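Local coordinates for protein dally-like, isoform A (Drosophila melanogaster, PDB 6XTZ) that binds Wnt and Hedgehog proteins and shields the Wnt lipid to enable signalling at a distance, probably as a cell-surface proteoglycan of which this chain is the glypican core, at residues A[74-79]-A[212-217]; A[231-236]-A[471-476]; A[254-259]-A[494-499]. The protein carries 5 engineered substitutions. One frame throughout, in Å; residues are numbered along the deposited sequence.

Overall arrangement
The three contacts lie in the elongated, largely helical glypican core. Interaction 1 pairs the long helices 51-110 and 185-216. Its centre is about 10 Å from the centre of the chain. Interactions 2 and 3 sit farther out, in the disulfide-rich part, with centres about 15 Å apart. They touch each other through Met233 and Val254, and lie about 27 and 23 Å from interaction 1, centre to centre. Along the chain, interaction 1 closes before the others open; interactions 2 and 3 cross, helices 224-234 and 248-258 each meeting a piece of the loop between helices 459-467 and 513-538. That one loop thus touches both helices, while the helices of interaction 1 continue toward the palmitoleate pocket.

Interaction 1: residues A[74-79]-A[212-217]; sequences SRMSGI and EVAKKV
Met76 starts outward with CG anti to the backbone nitrogen (chi1 174°), and a bend at chi3 (67°) turns its methyl toward helix 185-216. There CE rests on the methyl of Ala214, at 3.7 Å from Ala214 CB. One residue on, Ser77 points its CB at the neighbouring helix, and with OG also opposite its own nitrogen the hydroxyl reaches across to Lys215, where OG lies 3.5 Å from Lys215 CB. That approach is a hydroxyl against a methylene and makes no hydrogen bond. Ser77 CB, in turn, is 4.3 Å from Ala214 CB, so the serine touches both the alanine methyl and the base of the lysine, CB on the first and OG on the second. Beyond CG the Lys215 chain is extended and leads off to the exposed side, so its base alone takes part.

Ser77 CA and Lys215 CA are 5.9 Å apart, and the axes of segments 74-79 and 212-216 approach to 8.6 Å; the small size of Ser77 and Ala214 is consistent with this closeness. A polar link lies just beyond the segment, where Ser211 OG donates to the carbonyl oxygen of Ser77. Met76 also touches Trp269 of helix 263-283 and Phe459 and Trp460 of helix 459-467. The two segments run at 160° to each other, nearly antiparallel, with Ser77 facing Ala214 and the base of Lys215, and their parent helices 51-110 and 185-216 form an antiparallel helix pair within the long helical bundle of the glypican core.

Interaction 2: residues A[231-236]-A[471-476]; sequences TKMQHC and EDIASS
Gln234 turns the flat face of its side-chain amide to Ile473. CG1 of the isoleucine stands over the amide, 3.8 Å from Gln234 CD, and its distances to OE1 and NE2 are nearly the same, so the methylene is centred on the group and does not meet its edge. The two side chains cross at about a right angle. Gln234 is extended, with CG anti to the backbone nitrogen (chi1 -179°), and this carries the amide out from the end of helix 224-234 to the loop. On the same side, but obliquely out beyond the amide nitrogen, the carbonyl oxygen of Asp472 lies 3.4 Å from Gln234 NE2. Beside the amide, Met233 adds a looser apolar touch, CE lying 4.4 Å from Ile473 CD1.

Behind the contact, Gln234 CG lies over the centre of the His235 ring, 3.9 Å above the plane, a CH-pi-like packing of neighbouring residues. The amide itself is tied to helix 51-110: NE2 donates to Gln64 OE1, and OE1 has a weaker hydrogen bond with Ser61 OG. Ile473 is placed by its backbone N, bonded to Asn470 OD1, while Met233 is backed by Pro246, Tyr250 and Cys251. At the helix end, Thr231 O accepts from both His235 N and Cys236 N, and Cys236 continues into a disulfide with Cys40.

With polar partners for both ends of the amide supplied by helix 51-110, Gln234 can offer a face to a hydrocarbon side chain, and segment 471-476 meets that face largely by the packing of Ile473.

Interaction 3: residues A[254-259]-A[494-499]; sequences VIKGCL and HSITTE
Lys256 makes the one hydrogen bond between the segments: its NZ donates to the carbonyl oxygen of Thr497 at 3.0 Å. The nitrogen comes in close to the line of the carbonyl bond, with a C=O...N angle of 160°, and is tilted 20° from the carbonyl plane. With chi1 at -82°, CG leaves the helix opposite the carbonyl carbon, and the rest of the chain is extended, laying its full length toward the loop. CD also passes that carbonyl, at 3.6 Å from Thr497 O. A second polar link, made within the loop, shapes it just after this point: Thr497 OG1 accepts from Glu499 N at 3.3 Å, forming an ST turn.

The contact joins the last turns of helix 248-258 to the long loop between helices 459-467 and 513-538, in the disulfide-rich part of the glypican core. Cys258, the last residue of that helix, is bound to Cys226. Asn253, one residue before the segment, adds two further hydrogen bonds to the loop, its OD1 accepting from Thr497 N and its ND2 donating to Ser495 O.

Ile496 adds van der Waals contact. Its CG2 lies 3.4 Å from Lys256 NZ and 3.9 Å from Lys256 CE, so the branch methyl flanks the end of the lysine, the two side chains crossing at about a right angle. Thr498 CG2 stands farther off, 4.3 Å from Lys256 NZ. Ile496 also packs on Val252 and on His465 of helix 459-467, while Pro464 of that helix touches Lys256.

Interaction 1: residues A[74-79]-A[212-217]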
loop_
_atom_site.group_PDB
_atom_site.type_symbol
_atom_site.label_atom_id
_atom_site.label_comp_id
_atom_site.label_asym_id
_atom_site.label_seq_id
_atom_site.Cartn_x
_atom_site.Cartn_y
_atom_site.Cartn_z
ATOM N N SER A 74 2.319 7.353 11.287
ATOM C CA SER A 74 2.732 6.144 11.993
ATOM C C SER A 74 1.544 5.254 12.341
ATOM O O SER A 74 1.682 4.025 12.374
ATOM C CB SER A 74 3.506 6.507 13.261
ATOM O OG SER A 74 2.665 7.144 14.203
ATOM N N ARG A 75 0.378 5.847 12.605
ATOM C CA ARG A 75 -0.800 5.046 12.917
ATOM C C ARG A 75 -1.318 4.325 11.678
ATOM O O ARG A 75 -1.725 3.159 11.757
ATOM C CB ARG A 75 -1.882 5.932 13.530
ATOM C CG ARG A 75 -3.112 5.189 14.022
ATOM C CD ARG A 75 -3.670 5.849 15.273
ATOM N NE ARG A 75 -3.486 7.298 15.248
ATOM C CZ ARG A 75 -4.356 8.155 14.724
ATOM N NH1 ARG A 75 -5.481 7.711 14.179
ATOM N NH2 ARG A 75 -4.102 9.455 14.745
ATOM N N MET A 76 -1.310 4.997 10.524
ATOM C CA MET A 76 -1.660 4.323 9.278
ATOM C C MET A 76 -0.640 3.245 8.942
ATOM O O MET A 76 -1.004 2.125 8.563
ATOM C CB MET A 76 -1.760 5.332 8.134
ATOM C CG MET A 76 -1.991 4.681 6.779
ATOM S SD MET A 76 -1.744 5.789 5.383
ATOM C CE MET A 76 0.022 6.074 5.479
ATOM N N SER A 77 0.648 3.571 9.070
ATOM C CA SER A 77 1.695 2.590 8.802
ATOM C C SER A 77 1.575 1.385 9.726
ATOM O O SER A 77 1.768 0.242 9.297
ATOM C CB SER A 77 3.069 3.243 8.946
ATOM O OG SER A 77 4.107 2.311 8.696
ATOM N N GLY A 78 1.251 1.620 11.000
ATOM C CA GLY A 78 1.134 0.516 11.939
ATOM C C GLY A 78 -0.048 -0.387 11.642
ATOM O O GLY A 78 0.064 -1.614 11.718
ATOM N N ILE A 79 -1.194 0.205 11.302
ATOM C CA ILE A 79 -2.382 -0.589 11.000
ATOM C C ILE A 79 -2.162 -1.425 9.745
ATOM O O ILE A 79 -2.385 -2.641 9.743
ATOM C CB ILE A 79 -3.616 0.321 10.862
ATOM C CG1 ILE A 79 -4.020 0.888 12.225
ATOM C CG2 ILE A 79 -4.775 -0.441 10.236
ATOM C CD1 ILE A 79 -5.185 1.857 12.162
ATOM N N GLU A 212 5.915 0.121 4.911
ATOM C CA GLU A 212 7.319 0.455 5.125
ATOM C C GLU A 212 7.657 1.817 4.531
ATOM O O GLU A 212 8.321 2.637 5.178
ATOM C CB GLU A 212 8.214 -0.631 4.529
ATOM C CG GLU A 212 8.055 -1.998 5.177
ATOM C CD GLU A 212 8.812 -3.086 4.438
ATOM O OE1 GLU A 212 9.209 -2.854 3.276
ATOM O OE2 GLU A 212 9.011 -4.173 5.021
ATOM N N VAL A 213 7.215 2.078 3.297
ATOM C CA VAL A 213 7.536 3.355 2.669
ATOM C C VAL A 213 6.811 4.498 3.367
ATOM O O VAL A 213 7.337 5.613 3.448
ATOM C CB VAL A 213 7.225 3.323 1.159
ATOM C CG1 VAL A 213 8.035 2.236 0.471
ATOM C CG2 VAL A 213 5.735 3.136 0.905
ATOM N N ALA A 214 5.608 4.247 3.889
ATOM C CA ALA A 214 4.906 5.280 4.642
ATOM C C ALA A 214 5.663 5.637 5.913
ATOM O O ALA A 214 5.750 6.813 6.285
ATOM C CB ALA A 214 3.486 4.823 4.973
ATOM N N LYS A 215 6.227 4.634 6.590
ATOM C CA LYS A 215 6.993 4.898 7.802
ATOM C C LYS A 215 8.260 5.693 7.505
ATOM O O LYS A 215 8.672 6.525 8.321
ATOM C CB LYS A 215 7.337 3.582 8.498
ATOM C CG LYS A 215 7.961 3.741 9.874
ATOM C CD LYS A 215 8.157 2.386 10.541
ATOM C CE LYS A 215 8.763 2.526 11.927
ATOM N NZ LYS A 215 8.963 1.201 12.578
ATOM N N LYS A 216 8.884 5.458 6.349
ATOM C CA LYS A 216 10.101 6.179 5.994
ATOM C C LYS A 216 9.843 7.648 5.676
ATOM O O LYS A 216 10.774 8.456 5.756
ATOM C CB LYS A 216 10.783 5.507 4.804
ATOM C CG LYS A 216 11.389 4.148 5.107
ATOM C CD LYS A 216 12.650 4.284 5.940
ATOM C CE LYS A 216 13.335 2.941 6.131
ATOM N NZ LYS A 216 14.601 3.072 6.904
ATOM N N VAL A 217 8.609 8.011 5.312
ATOM C CA VAL A 217 8.284 9.412 5.069
ATOM C C VAL A 217 8.463 10.240 6.334
ATOM O O VAL A 217 8.689 11.452 6.257
ATOM C CB VAL A 217 6.849 9.528 4.502
ATOM C CG1 VAL A 217 6.472 10.978 4.243
ATOM C CG2 VAL A 217 6.725 8.724 3.221
#

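Interaction 2: residues A[231-236]-A[471-476]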
loop_
_atom_site.group_PDB
_atom_site.type_symbol
_atom_site.label_atom_id
_atom_site.label_comp_id
_atom_site.label_asym_id
_atom_site.label_seq_id
_atom_site.Cartn_x
_atom_site.Cartn_y
_atom_site.Cartn_z
ATOM N N THR A 231 4.176 30.279 10.173
ATOM C CA THR A 231 3.974 31.251 11.241
ATOM C C THR A 231 3.173 32.454 10.764
ATOM O O THR A 231 2.343 32.984 11.513
ATOM C CB THR A 231 5.322 31.700 11.794
ATOM O OG1 THR A 231 6.038 32.401 10.774
ATOM C CG2 THR A 231 6.122 30.499 12.207
ATOM N N LYS A 232 3.411 32.903 9.529
ATOM C CA LYS A 232 2.600 33.976 8.966
ATOM C C LYS A 232 1.132 33.582 8.902
ATOM O O LYS A 232 0.250 34.434 9.068
ATOM C CB LYS A 232 3.117 34.351 7.575
ATOM C CG LYS A 232 2.425 35.552 6.949
ATOM C CD LYS A 232 2.962 35.827 5.553
ATOM C CE LYS A 232 2.248 36.997 4.903
ATOM N NZ LYS A 232 2.740 37.254 3.522
ATOM N N MET A 233 0.851 32.296 8.688
ATOM C CA MET A 233 -0.526 31.832 8.594
ATOM C C MET A 233 -1.159 31.684 9.972
ATOM O O MET A 233 -2.290 32.129 10.192
ATOM C CB MET A 233 -0.576 30.503 7.832
ATOM C CG MET A 233 -1.970 29.928 7.626
ATOM S SD MET A 233 -2.509 28.837 8.956
ATOM C CE MET A 233 -1.198 27.615 8.951
ATOM N N GLN A 234 -0.441 31.076 10.915
ATOM C CA GLN A 234 -1.061 30.650 12.165
ATOM C C GLN A 234 -0.934 31.677 13.287
ATOM O O GLN A 234 -1.858 31.817 14.097
ATOM C CB GLN A 234 -0.457 29.314 12.613
ATOM C CG GLN A 234 -1.050 28.754 13.900
ATOM C CD GLN A 234 -0.484 27.398 14.275
ATOM O OE1 GLN A 234 0.215 26.763 13.484
ATOM N NE2 GLN A 234 -0.783 26.948 15.488
ATOM N N HIS A 235 0.180 32.405 13.359
ATOM C CA HIS A 235 0.454 33.257 14.512
ATOM C C HIS A 235 0.521 34.747 14.209
ATOM O O HIS A 235 0.193 35.548 15.088
ATOM C CB HIS A 235 1.775 32.842 15.182
ATOM C CG HIS A 235 1.759 31.455 15.742
ATOM N ND1 HIS A 235 0.884 31.059 16.731
ATOM C CD2 HIS A 235 2.515 30.369 15.452
ATOM C CE1 HIS A 235 1.100 29.790 17.024
ATOM N NE2 HIS A 235 2.083 29.346 16.262
ATOM N N CYS A 236 0.936 35.145 13.005
ATOM C CA CYS A 236 1.180 36.560 12.737
ATOM C C CYS A 236 -0.086 37.405 12.754
ATOM O O CYS A 236 0.019 38.637 12.785
ATOM C CB CYS A 236 1.894 36.728 11.397
ATOM S SG CYS A 236 3.600 36.140 11.405
ATOM N N GLU A 471 -7.469 21.455 17.138
ATOM C CA GLU A 471 -7.605 22.546 18.097
ATOM C C GLU A 471 -6.449 23.530 17.999
ATOM O O GLU A 471 -6.605 24.705 18.355
ATOM C CB GLU A 471 -7.688 21.991 19.518
ATOM C CG GLU A 471 -8.734 20.913 19.709
ATOM C CD GLU A 471 -8.667 20.283 21.086
ATOM O OE1 GLU A 471 -7.850 20.742 21.912
ATOM O OE2 GLU A 471 -9.429 19.327 21.342
ATOM N N ASP A 472 -5.287 23.071 17.531
ATOM C CA ASP A 472 -4.109 23.931 17.499
ATOM C C ASP A 472 -4.286 25.086 16.522
ATOM O O ASP A 472 -3.867 26.215 16.804
ATOM C CB ASP A 472 -2.873 23.109 17.136
ATOM C CG ASP A 472 -2.723 21.882 18.003
ATOM O OD1 ASP A 472 -3.082 21.952 19.197
ATOM O OD2 ASP A 472 -2.251 20.845 17.493
ATOM N N ILE A 473 -4.906 24.832 15.372
ATOM C CA ILE A 473 -5.064 25.872 14.367
ATOM C C ILE A 473 -6.519 26.304 14.334
ATOM O O ILE A 473 -6.833 27.483 14.535
ATOM C CB ILE A 473 -4.590 25.378 12.990
ATOM C CG1 ILE A 473 -3.121 24.979 13.051
ATOM C CG2 ILE A 473 -4.821 26.440 11.936
ATOM C CD1 ILE A 473 -2.557 24.540 11.724
ATOM N N ALA A 474 -7.405 25.344 14.069
ATOM C CA ALA A 474 -8.853 25.559 14.068
ATOM C C ALA A 474 -9.241 26.709 13.138
ATOM O O ALA A 474 -9.926 27.659 13.528
ATOM C CB ALA A 474 -9.369 25.795 15.489
ATOM N N SER A 475 -8.781 26.615 11.893
ATOM C CA SER A 475 -9.008 27.672 10.918
ATOM C C SER A 475 -10.500 27.878 10.676
ATOM O O SER A 475 -11.302 26.945 10.748
ATOM C CB SER A 475 -8.305 27.336 9.603
ATOM O OG SER A 475 -8.773 26.108 9.074
ATOM N N SER A 476 -10.865 29.124 10.385
ATOM C CA SER A 476 -12.259 29.473 10.147
ATOM C C SER A 476 -12.638 29.192 8.700
ATOM O O SER A 476 -11.875 29.484 7.773
ATOM C CB SER A 476 -12.505 30.946 10.476
ATOM O OG SER A 476 -13.850 31.306 10.211
#

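Interaction 3: residues A[254-259]-A[494-499]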
loop_
_atom_site.group_PDB
_atom_site.type_symbol
_atom_site.label_atom_id
_atom_site.label_comp_id
_atom_site.label_asym_id
_atom_site.label_seq_id
_atom_site.Cartn_x
_atom_site.Cartn_y
_atom_site.Cartn_z
ATOM N N VAL A 254 -0.918 26.599 2.842
ATOM C CA VAL A 254 0.349 26.634 3.565
ATOM C C VAL A 254 0.805 25.222 3.912
ATOM O O VAL A 254 1.965 24.855 3.690
ATOM C CB VAL A 254 0.230 27.518 4.820
ATOM C CG1 VAL A 254 1.502 27.437 5.651
ATOM C CG2 VAL A 254 -0.056 28.957 4.423
ATOM N N ILE A 255 -0.101 24.407 4.457
ATOM C CA ILE A 255 0.267 23.040 4.814
ATOM C C ILE A 255 0.617 22.237 3.567
ATOM O O ILE A 255 1.537 21.410 3.586
ATOM C CB ILE A 255 -0.857 22.368 5.622
ATOM C CG1 ILE A 255 -1.313 23.277 6.765
ATOM C CG2 ILE A 255 -0.377 21.039 6.184
ATOM C CD1 ILE A 255 -0.247 23.535 7.800
ATOM N N LYS A 256 -0.101 22.468 2.463
ATOM C CA LYS A 256 0.236 21.797 1.210
ATOM C C LYS A 256 1.661 22.122 0.778
ATOM O O LYS A 256 2.372 21.255 0.258
ATOM C CB LYS A 256 -0.754 22.184 0.111
ATOM C CG LYS A 256 -2.051 21.395 0.129
ATOM C CD LYS A 256 -2.823 21.590 -1.166
ATOM C CE LYS A 256 -3.980 20.611 -1.277
ATOM N NZ LYS A 256 -4.609 20.657 -2.625
ATOM N N GLY A 257 2.096 23.365 0.986
ATOM C CA GLY A 257 3.463 23.720 0.647
ATOM C C GLY A 257 4.474 23.118 1.602
ATOM O O GLY A 257 5.532 22.642 1.181
ATOM N N CYS A 258 4.167 23.136 2.902
ATOM C CA CYS A 258 5.032 22.483 3.877
ATOM C C CYS A 258 5.200 21.002 3.562
ATOM O O CYS A 258 6.293 20.445 3.716
ATOM C CB CYS A 258 4.468 22.668 5.287
ATOM S SG CYS A 258 4.783 24.289 6.027
ATOM N N LEU A 259 4.128 20.350 3.110
ATOM C CA LEU A 259 4.143 18.926 2.799
ATOM C C LEU A 259 4.193 18.663 1.297
ATOM O O LEU A 259 3.757 17.602 0.839
ATOM C CB LEU A 259 2.925 18.240 3.415
ATOM C CG LEU A 259 2.658 18.515 4.896
ATOM C CD1 LEU A 259 1.437 17.734 5.364
ATOM C CD2 LEU A 259 3.876 18.172 5.741
ATOM N N HIS A 494 -6.646 33.684 -3.200
ATOM C CA HIS A 494 -6.206 32.480 -3.888
ATOM C C HIS A 494 -7.126 31.303 -3.574
ATOM O O HIS A 494 -7.825 31.272 -2.558
ATOM C CB HIS A 494 -4.770 32.134 -3.496
ATOM C CG HIS A 494 -3.813 33.275 -3.647
ATOM N ND1 HIS A 494 -3.099 33.500 -4.804
ATOM C CD2 HIS A 494 -3.455 34.257 -2.787
ATOM C CE1 HIS A 494 -2.340 34.571 -4.649
ATOM N NE2 HIS A 494 -2.537 35.049 -3.435
ATOM N N SER A 495 -7.124 30.327 -4.475
ATOM C CA SER A 495 -7.844 29.080 -4.282
ATOM C C SER A 495 -6.867 27.970 -3.911
ATOM O O SER A 495 -5.648 28.119 -4.018
ATOM C CB SER A 495 -8.631 28.710 -5.543
ATOM O OG SER A 495 -7.765 28.520 -6.649
ATOM N N ILE A 496 -7.422 26.844 -3.461
ATOM C CA ILE A 496 -6.589 25.712 -3.070
ATOM C C ILE A 496 -5.819 25.223 -4.287
ATOM O O ILE A 496 -6.410 24.798 -5.288
ATOM C CB ILE A 496 -7.441 24.600 -2.451
ATOM C CG1 ILE A 496 -8.085 25.085 -1.149
ATOM C CG2 ILE A 496 -6.594 23.363 -2.195
ATOM C CD1 ILE A 496 -8.898 24.025 -0.437
ATOM N N THR A 497 -4.494 25.288 -4.209
ATOM C CA THR A 497 -3.650 24.972 -5.350
ATOM C C THR A 497 -3.497 23.466 -5.523
ATOM O O THR A 497 -3.542 22.695 -4.560
ATOM C CB THR A 497 -2.270 25.615 -5.193
ATOM O OG1 THR A 497 -1.425 25.214 -6.278
ATOM C CG2 THR A 497 -1.633 25.195 -3.877
ATOM N N THR A 498 -3.322 23.051 -6.780
ATOM C CA THR A 498 -3.042 21.661 -7.115
ATOM C C THR A 498 -1.815 21.529 -8.008
ATOM O O THR A 498 -1.574 20.445 -8.554
ATOM C CB THR A 498 -4.250 21.007 -7.798
ATOM O OG1 THR A 498 -4.618 21.769 -8.954
ATOM C CG2 THR A 498 -5.432 20.935 -6.841
ATOM N N GLU A 499 -1.042 22.599 -8.171
ATOM C CA GLU A 499 0.121 22.572 -9.042
ATOM C C GLU A 499 1.251 21.762 -8.412
ATOM O O GLU A 499 1.276 21.507 -7.205
ATOM C CB GLU A 499 0.601 23.995 -9.334
ATOM C CG GLU A 499 -0.463 24.894 -9.941
ATOM C CD GLU A 499 -0.812 24.505 -11.363
ATOM O OE1 GLU A 499 0.120 24.270 -12.162
ATOM O OE2 GLU A 499 -2.017 24.427 -11.681
#